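Local structure of pyruvate kinase (Cryptosporidium parvum, 6P0Y) at the interface of chains A and B and the interface of chains A and C. The protein catalyses the last step of glycolysis, passing the phosphoryl group of phosphoenolpyruvate to ADP to give pyruvate and ATP. Residues are numbered along the deposited sequence; one frame, centred on the assembly and turned at random. Chains: chain A/B/C, Pyruvate kinase.

Two kinds of interface build the pyruvate kinase tetramer. Contact 1 joins chains A and B through their C-terminal regions, helices 391-399 and 408-422; contacts 2, 3 and 4 join A to C through the barrel domain and the N-terminal helix 24-32, with helix 371-387. Between centres of C-alpha atoms, contact 1 lies about 46 Å from contact 2, whereas contacts 3 and 4 are about 13 Å apart and contacts 2 and 4 about 23 Å. Helix 306-320 enters contacts 2, 3 and 4, and Arg342 of each chain meets Ile306 of the other in contacts 2 and 4, which ties the two-fold halves together near the active sites.

Contact 1: the interface of chains A and B. Residues chain A 399, 404-406, 411, 414; chain B 418, 422.
B:Asp422, at the C-terminal end of helix 408-422, lies between A:Lys404 and A:Val406 and points the same way as both. Its carbonyl O accepts a hydrogen bond from the backbone N of A:Val406 at 2.8 Å. The cis peptide bond before A:Pro405 shapes the turn that offers this N-H, a place that suits proline. The methyl CG2 of A:Val406 packs on the CB of B:Asp422, and A:Ala411, small enough for a helix-to-helix approach, adds its CB at 4.1 Å. The bent A:Lys404 chain runs alongside the carboxylate, CD 3.4 Å from OD1 of B:Asp422, and its NZ forms a long salt bridge to that oxygen at 3.9 Å. The same ammonium stands over one face of the A:His399 ring, toward its rim. That imidazole, with CG anti to the backbone N (chi1 -178°), comes from the opposite direction to B:Glu418, and its CE1 is 3.4 Å from OE2 of that glutamate. Ring and carboxylate planes are turned 47° apart. The acids would probably favour the lysine's charge; on the histidine, whose charge is not seen, acids and ammonium would pull in opposite directions. A water lies among A:Ala411 O and the carboxylates of B:Asp422 and B:Glu418, though its modelled position is doubtful. ND1 of A:His399 and SG of A:Cys414, which lies in the ring plane 3.6 Å away, share a weak hydrogen bond, its donor not settled.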
# COMPACT_ATOMS: atom_id res chain seq x y z
N HIS A 399 -10.59 5.28 6.63
CA HIS A 399 -11.32 5.51 5.35
C HIS A 399 -11.62 4.18 4.67
O HIS A 399 -12.73 4.04 4.11
CB HIS A 399 -10.52 6.45 4.43
CG HIS A 399 -11.21 6.76 3.14
ND1 HIS A 399 -12.10 7.81 3.02
CD2 HIS A 399 -11.14 6.17 1.93
CE1 HIS A 399 -12.56 7.85 1.78
NE2 HIS A 399 -11.99 6.86 1.09
N LYS A 404 -18.41 1.52 0.94
CA LYS A 404 -19.05 2.49 -0.00
C LYS A 404 -20.23 1.79 -0.68
O LYS A 404 -20.22 0.57 -0.81
CB LYS A 404 -18.02 2.98 -1.02
CG LYS A 404 -16.67 3.40 -0.44
CD LYS A 404 -16.73 4.69 0.35
CE LYS A 404 -15.91 4.67 1.63
NZ LYS A 404 -14.46 4.69 1.37
N PRO A 405 -21.30 2.51 -1.10
CA PRO A 405 -21.42 3.96 -0.90
C PRO A 405 -21.73 4.35 0.55
O PRO A 405 -22.11 3.48 1.31
CB PRO A 405 -22.59 4.35 -1.82
CG PRO A 405 -23.44 3.10 -1.88
CD PRO A 405 -22.45 1.95 -1.82
N VAL A 406 -21.55 5.63 0.89
CA VAL A 406 -21.75 6.19 2.26
C VAL A 406 -22.85 7.25 2.20
O VAL A 406 -23.21 7.68 1.09
CB VAL A 406 -20.46 6.79 2.84
CG1 VAL A 406 -19.38 5.74 3.02
CG2 VAL A 406 -19.94 7.96 2.03
N ALA A 411 -19.36 11.57 3.59
CA ALA A 411 -18.62 11.98 2.37
C ALA A 411 -18.13 13.42 2.53
O ALA A 411 -16.95 13.69 2.20
CB ALA A 411 -19.50 11.83 1.15
N CYS A 414 -15.22 13.44 5.11
CA CYS A 414 -13.94 12.99 4.49
C CYS A 414 -13.32 14.12 3.67
O CYS A 414 -12.11 14.36 3.84
CB CYS A 414 -14.16 11.77 3.60
SG CYS A 414 -14.25 10.25 4.56
N GLU B 418 -13.62 12.49 -5.09
CA GLU B 418 -13.74 11.62 -3.88
C GLU B 418 -15.21 11.50 -3.48
O GLU B 418 -15.71 10.36 -3.41
CB GLU B 418 -12.91 12.16 -2.72
CG GLU B 418 -11.65 11.36 -2.45
CD GLU B 418 -11.84 10.21 -1.46
OE1 GLU B 418 -11.43 9.08 -1.79
OE2 GLU B 418 -12.40 10.46 -0.36
N ASP B 422 -17.71 8.25 -3.34
CA ASP B 422 -18.17 7.85 -1.98
C ASP B 422 -19.70 7.73 -1.94
O ASP B 422 -20.17 6.79 -1.28
CB ASP B 422 -17.64 8.81 -0.91
CG ASP B 422 -16.21 8.52 -0.48
OD1 ASP B 422 -15.61 7.58 -1.03
OD2 ASP B 422 -15.71 9.25 0.41
O HOH W 1 -15.42 11.63 0.26

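Contact 2: the interface of chains A and C. Residues chain A 342; chain C 170-171, 295, 298-299, 306.
The backbone of C:Asp170 and C:Gly171, which A:Arg342 reaches from across the interface, turns in the left-handed sense with both phi values positive (47° and 64°), a conformation that glycine adopts easily. The two carbonyls of this turn lie near the guanidinium: NH2 of A:Arg342 gives a weak hydrogen bond to C:Gly171 O at 3.4 Å, while NH1 is 3.5 Å from C:Asp170 O. Arginine suits the place because its chain, extended from CG to NE, carries a flat cation across the interface to this turn. The carbonyl O of C:Gly295 lies 4.0 Å above the guanidinium plane, over its centre, and may favour the positive charge. C:Gly298, lacking a side chain, lets NE come to 3.4 Å from its CA. Nearer the root of the arginine, CD rests on the methyl CD1 of C:Ile306 at 3.5 Å, the two chains crossing obliquely. C:Met299 crosses at about a right angle, its flexible thioether setting CE 3.6 Å from NH2. C:Gly295 and C:Gly298 belong to the conserved ARGDLG segment, part of the pyruvate kinase active site in the barrel domain; A:Arg342 begins helix 342-353, so that helix may couple the neighbouring subunit to the catalytic centre.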
# COMPACT_ATOMS: atom_id res chain seq x y z
N ARG A 342 8.59 11.73 35.04
CA ARG A 342 8.81 11.54 33.58
C ARG A 342 8.05 10.29 33.11
O ARG A 342 7.55 10.30 31.96
CB ARG A 342 10.31 11.42 33.28
CG ARG A 342 11.11 12.66 33.63
CD ARG A 342 12.47 12.66 32.97
NE ARG A 342 13.40 13.57 33.63
CZ ARG A 342 14.06 13.30 34.76
NH1 ARG A 342 13.90 12.14 35.38
NH2 ARG A 342 14.88 14.20 35.26
N ASP C 170 19.68 11.47 39.40
CA ASP C 170 18.88 11.15 38.18
C ASP C 170 17.78 12.20 37.98
O ASP C 170 16.69 11.84 37.50
CB ASP C 170 18.30 9.73 38.24
CG ASP C 170 19.35 8.64 38.36
OD1 ASP C 170 19.78 8.36 39.49
OD2 ASP C 170 19.73 8.07 37.31
N GLY C 171 18.08 13.47 38.32
CA GLY C 171 17.17 14.62 38.18
C GLY C 171 15.93 14.51 39.06
O GLY C 171 14.84 14.86 38.57
N GLY C 295 15.72 9.06 31.90
CA GLY C 295 16.31 9.78 33.04
C GLY C 295 17.44 10.72 32.64
O GLY C 295 17.58 11.77 33.30
N GLY C 298 16.31 13.78 30.31
CA GLY C 298 15.41 14.60 31.14
C GLY C 298 15.92 16.02 31.29
O GLY C 298 15.09 16.94 31.38
N MET C 299 17.25 16.18 31.21
CA MET C 299 18.01 17.41 31.56
C MET C 299 17.63 18.57 30.62
O MET C 299 16.85 19.44 31.06
CB MET C 299 19.51 17.12 31.49
CG MET C 299 19.95 15.95 32.37
SD MET C 299 19.70 16.25 34.14
CE MET C 299 18.24 15.29 34.51
N ILE C 306 10.39 14.21 25.86
CA ILE C 306 11.46 13.17 25.86
C ILE C 306 11.03 11.98 24.99
O ILE C 306 11.86 11.52 24.18
CB ILE C 306 11.83 12.71 27.28
CG1 ILE C 306 12.46 13.83 28.10
CG2 ILE C 306 12.75 11.50 27.21
CD1 ILE C 306 12.43 13.58 29.58

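Contact 3: the interface of chains A and C. Residues chain A 274, 277-278, 301, 309, 313; chain C 29, 32-33.
C:Met29 is swung with CG opposite its backbone N (chi1 -162°), and with an extended chi2 this carries CG and SD between A:Val277 and A:Ala309; the bend at chi3 (78°) turns just the terminal methyl CE, toward A:Val277 O. In C:Ile32 a chi1 of -76° directs the branch methyl CG2 instead toward chain A. The methionine lies aslant across A:Val277, CG to CG1 at 3.8 Å, and its SD sits 3.9 Å from CG of A:Met313, the two long chains crossing at about a right angle. Alanine suits position 309 because its helix backbone can then be approached directly: its CA is 3.9 Å from CG of C:Met29. C:Ile32 sets CG2 against CG1 of A:Ile301 at 3.9 Å, roughly perpendicular to that chain, and meets CD1 of A:Leu274 at a slant. Branched aliphatic groups fill such a surface without asking for polar partners. C:Cys33 is poorly ordered; as modelled, its CB faces CG1 of A:Ile278 at 3.7 Å. C:Met29 and C:Ile32 belong to the N-terminal helix 24-32, which packs on the neighbour's helices 274-278 and 306-320. Helices 24-32 and 306-320 also carry Cys26 and Cys312, seen joined in an interchain disulfide that would probably reinforce this subunit pair.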
# COMPACT_ATOMS: atom_id res chain seq x y z
N LEU A 274 -13.58 -8.63 33.26
CA LEU A 274 -13.31 -9.52 32.10
C LEU A 274 -14.61 -9.77 31.32
O LEU A 274 -14.54 -9.86 30.09
CB LEU A 274 -12.68 -10.82 32.59
CG LEU A 274 -12.37 -11.88 31.53
CD1 LEU A 274 -11.51 -11.32 30.40
CD2 LEU A 274 -11.70 -13.09 32.15
N VAL A 277 -14.94 -7.08 28.82
CA VAL A 277 -13.92 -7.25 27.75
C VAL A 277 -14.41 -8.32 26.76
O VAL A 277 -14.37 -8.05 25.55
CB VAL A 277 -12.54 -7.61 28.34
CG1 VAL A 277 -11.53 -7.94 27.26
CG2 VAL A 277 -12.00 -6.52 29.25
N ILE A 278 -14.87 -9.46 27.27
CA ILE A 278 -15.45 -10.59 26.47
C ILE A 278 -16.56 -10.03 25.56
O ILE A 278 -16.58 -10.39 24.37
CB ILE A 278 -15.98 -11.72 27.38
CG1 ILE A 278 -14.85 -12.43 28.13
CG2 ILE A 278 -16.83 -12.70 26.59
CD1 ILE A 278 -15.31 -13.18 29.36
N ILE A 301 -7.72 -10.71 34.64
CA ILE A 301 -6.68 -10.37 33.63
C ILE A 301 -5.37 -10.10 34.38
O ILE A 301 -5.30 -9.15 35.16
CB ILE A 301 -7.09 -9.17 32.75
CG1 ILE A 301 -8.41 -9.41 32.02
CG2 ILE A 301 -5.97 -8.83 31.77
CD1 ILE A 301 -9.08 -8.15 31.51
N ALA A 309 -5.50 -5.63 26.41
CA ALA A 309 -6.96 -5.38 26.43
C ALA A 309 -7.24 -3.90 26.14
O ALA A 309 -8.07 -3.62 25.27
CB ALA A 309 -7.54 -5.80 27.76
N MET A 313 -9.21 -2.47 22.81
CA MET A 313 -10.53 -1.81 23.01
C MET A 313 -10.48 -0.39 22.42
O MET A 313 -11.46 -0.00 21.75
CB MET A 313 -10.92 -1.78 24.49
CG MET A 313 -11.41 -3.13 24.99
SD MET A 313 -12.13 -3.07 26.64
CE MET A 313 -10.66 -3.10 27.66
N MET C 29 -6.13 -10.05 22.76
CA MET C 29 -7.32 -9.82 23.63
C MET C 29 -8.32 -10.97 23.46
O MET C 29 -9.01 -11.29 24.45
CB MET C 29 -8.01 -8.49 23.30
CG MET C 29 -8.94 -8.02 24.41
SD MET C 29 -9.99 -6.61 23.96
CE MET C 29 -11.26 -7.42 22.99
N ILE C 32 -7.13 -13.66 25.76
CA ILE C 32 -7.39 -13.25 27.17
C ILE C 32 -8.80 -13.68 27.59
O ILE C 32 -9.02 -13.88 28.80
CB ILE C 32 -7.17 -11.73 27.35
CG1 ILE C 32 -5.68 -11.38 27.39
CG2 ILE C 32 -7.89 -11.19 28.59
CD1 ILE C 32 -5.38 -9.90 27.28
N CYS C 33 -9.71 -13.85 26.62
CA CYS C 33 -11.16 -14.12 26.82
C CYS C 33 -11.50 -15.60 26.58
O CYS C 33 -12.70 -15.89 26.38
CB CYS C 33 -11.99 -13.26 25.87
SG CYS C 33 -11.65 -11.49 26.00

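Contact 4: the interface of chains A and C. Residues chain A 303-304, 306; chain C 342, 345, 381.
The guanidinium of C:Arg342 meets A:Ile306 at its NE end, the methyl CD1 lying beyond that nitrogen and tilted off the plane, 3.4 Å from NE. The carboxylate of A:Glu304 has CE of C:Met345 beside OE1 at 4.0 Å, displaced toward one face. The arginine and isoleucine are the two-fold twin of A:Arg342 and C:Ile306. C:Met345, extended beyond CG (chi2 171°), rests its sulfur on the ring of A:Pro303, SD to CB at 3.5 Å. Proline suits the start of the 3-10 helix 303-305, where its fixed phi needs no N-H and its ring offers a rigid apolar surface; an unbranched, polarisable methionine can settle against it. The thioether also lies along the backbone here, SD being 3.9 Å from CA of A:Glu304. The glutamate, with CG set between its backbone N and carbonyl carbon (chi1 65°), runs at a slant to the methionine; CB of its stem meets C:Val381, while its carboxylate stays beside the methionine methyl. Helix 371-387 completes the apolar edge with C:Val381, a compact branched residue that can pack close to that stem. Its methyl CG2 lies 3.9 Å from CB of A:Glu304.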
# COMPACT_ATOMS: atom_id res chain seq x y z
N PRO A 303 -1.97 -8.55 35.59
CA PRO A 303 -1.42 -7.20 35.41
C PRO A 303 -0.59 -6.98 34.13
O PRO A 303 -0.73 -5.93 33.52
CB PRO A 303 -0.52 -7.05 36.65
CG PRO A 303 -1.26 -7.83 37.72
CD PRO A 303 -1.88 -9.00 36.99
N GLU A 304 0.22 -7.96 33.73
CA GLU A 304 1.15 -7.87 32.57
C GLU A 304 0.40 -8.09 31.24
O GLU A 304 1.08 -8.06 30.20
CB GLU A 304 2.30 -8.87 32.70
CG GLU A 304 1.88 -10.33 32.64
CD GLU A 304 1.78 -11.02 34.00
OE1 GLU A 304 1.40 -10.34 34.98
OE2 GLU A 304 2.08 -12.24 34.06
N ILE A 306 -2.89 -6.42 30.81
CA ILE A 306 -3.98 -5.39 30.80
C ILE A 306 -3.81 -4.48 29.57
O ILE A 306 -4.84 -4.22 28.92
CB ILE A 306 -4.01 -4.56 32.10
CG1 ILE A 306 -4.41 -5.43 33.29
CG2 ILE A 306 -4.92 -3.35 31.95
CD1 ILE A 306 -4.07 -4.83 34.63
N ARG C 342 1.18 -1.32 37.90
CA ARG C 342 0.57 -1.53 36.56
C ARG C 342 1.16 -0.53 35.57
O ARG C 342 1.35 -0.90 34.39
CB ARG C 342 -0.95 -1.39 36.65
CG ARG C 342 -1.62 -2.41 37.55
CD ARG C 342 -3.03 -2.73 37.07
NE ARG C 342 -3.67 -3.76 37.86
CZ ARG C 342 -4.25 -3.57 39.05
NH1 ARG C 342 -4.26 -2.36 39.61
NH2 ARG C 342 -4.81 -4.58 39.68
N MET C 345 4.62 -1.71 34.23
CA MET C 345 4.48 -2.81 33.24
C MET C 345 4.10 -2.23 31.87
O MET C 345 4.75 -2.62 30.87
CB MET C 345 3.41 -3.81 33.69
CG MET C 345 3.84 -4.68 34.85
SD MET C 345 2.45 -5.64 35.50
CE MET C 345 3.32 -7.07 36.14
N VAL C 381 6.59 -9.44 31.04
CA VAL C 381 5.95 -8.24 30.41
C VAL C 381 6.44 -8.16 28.95
O VAL C 381 5.59 -8.01 28.06
CB VAL C 381 6.25 -6.94 31.18
CG1 VAL C 381 5.67 -5.73 30.47
CG2 VAL C 381 5.75 -6.99 32.62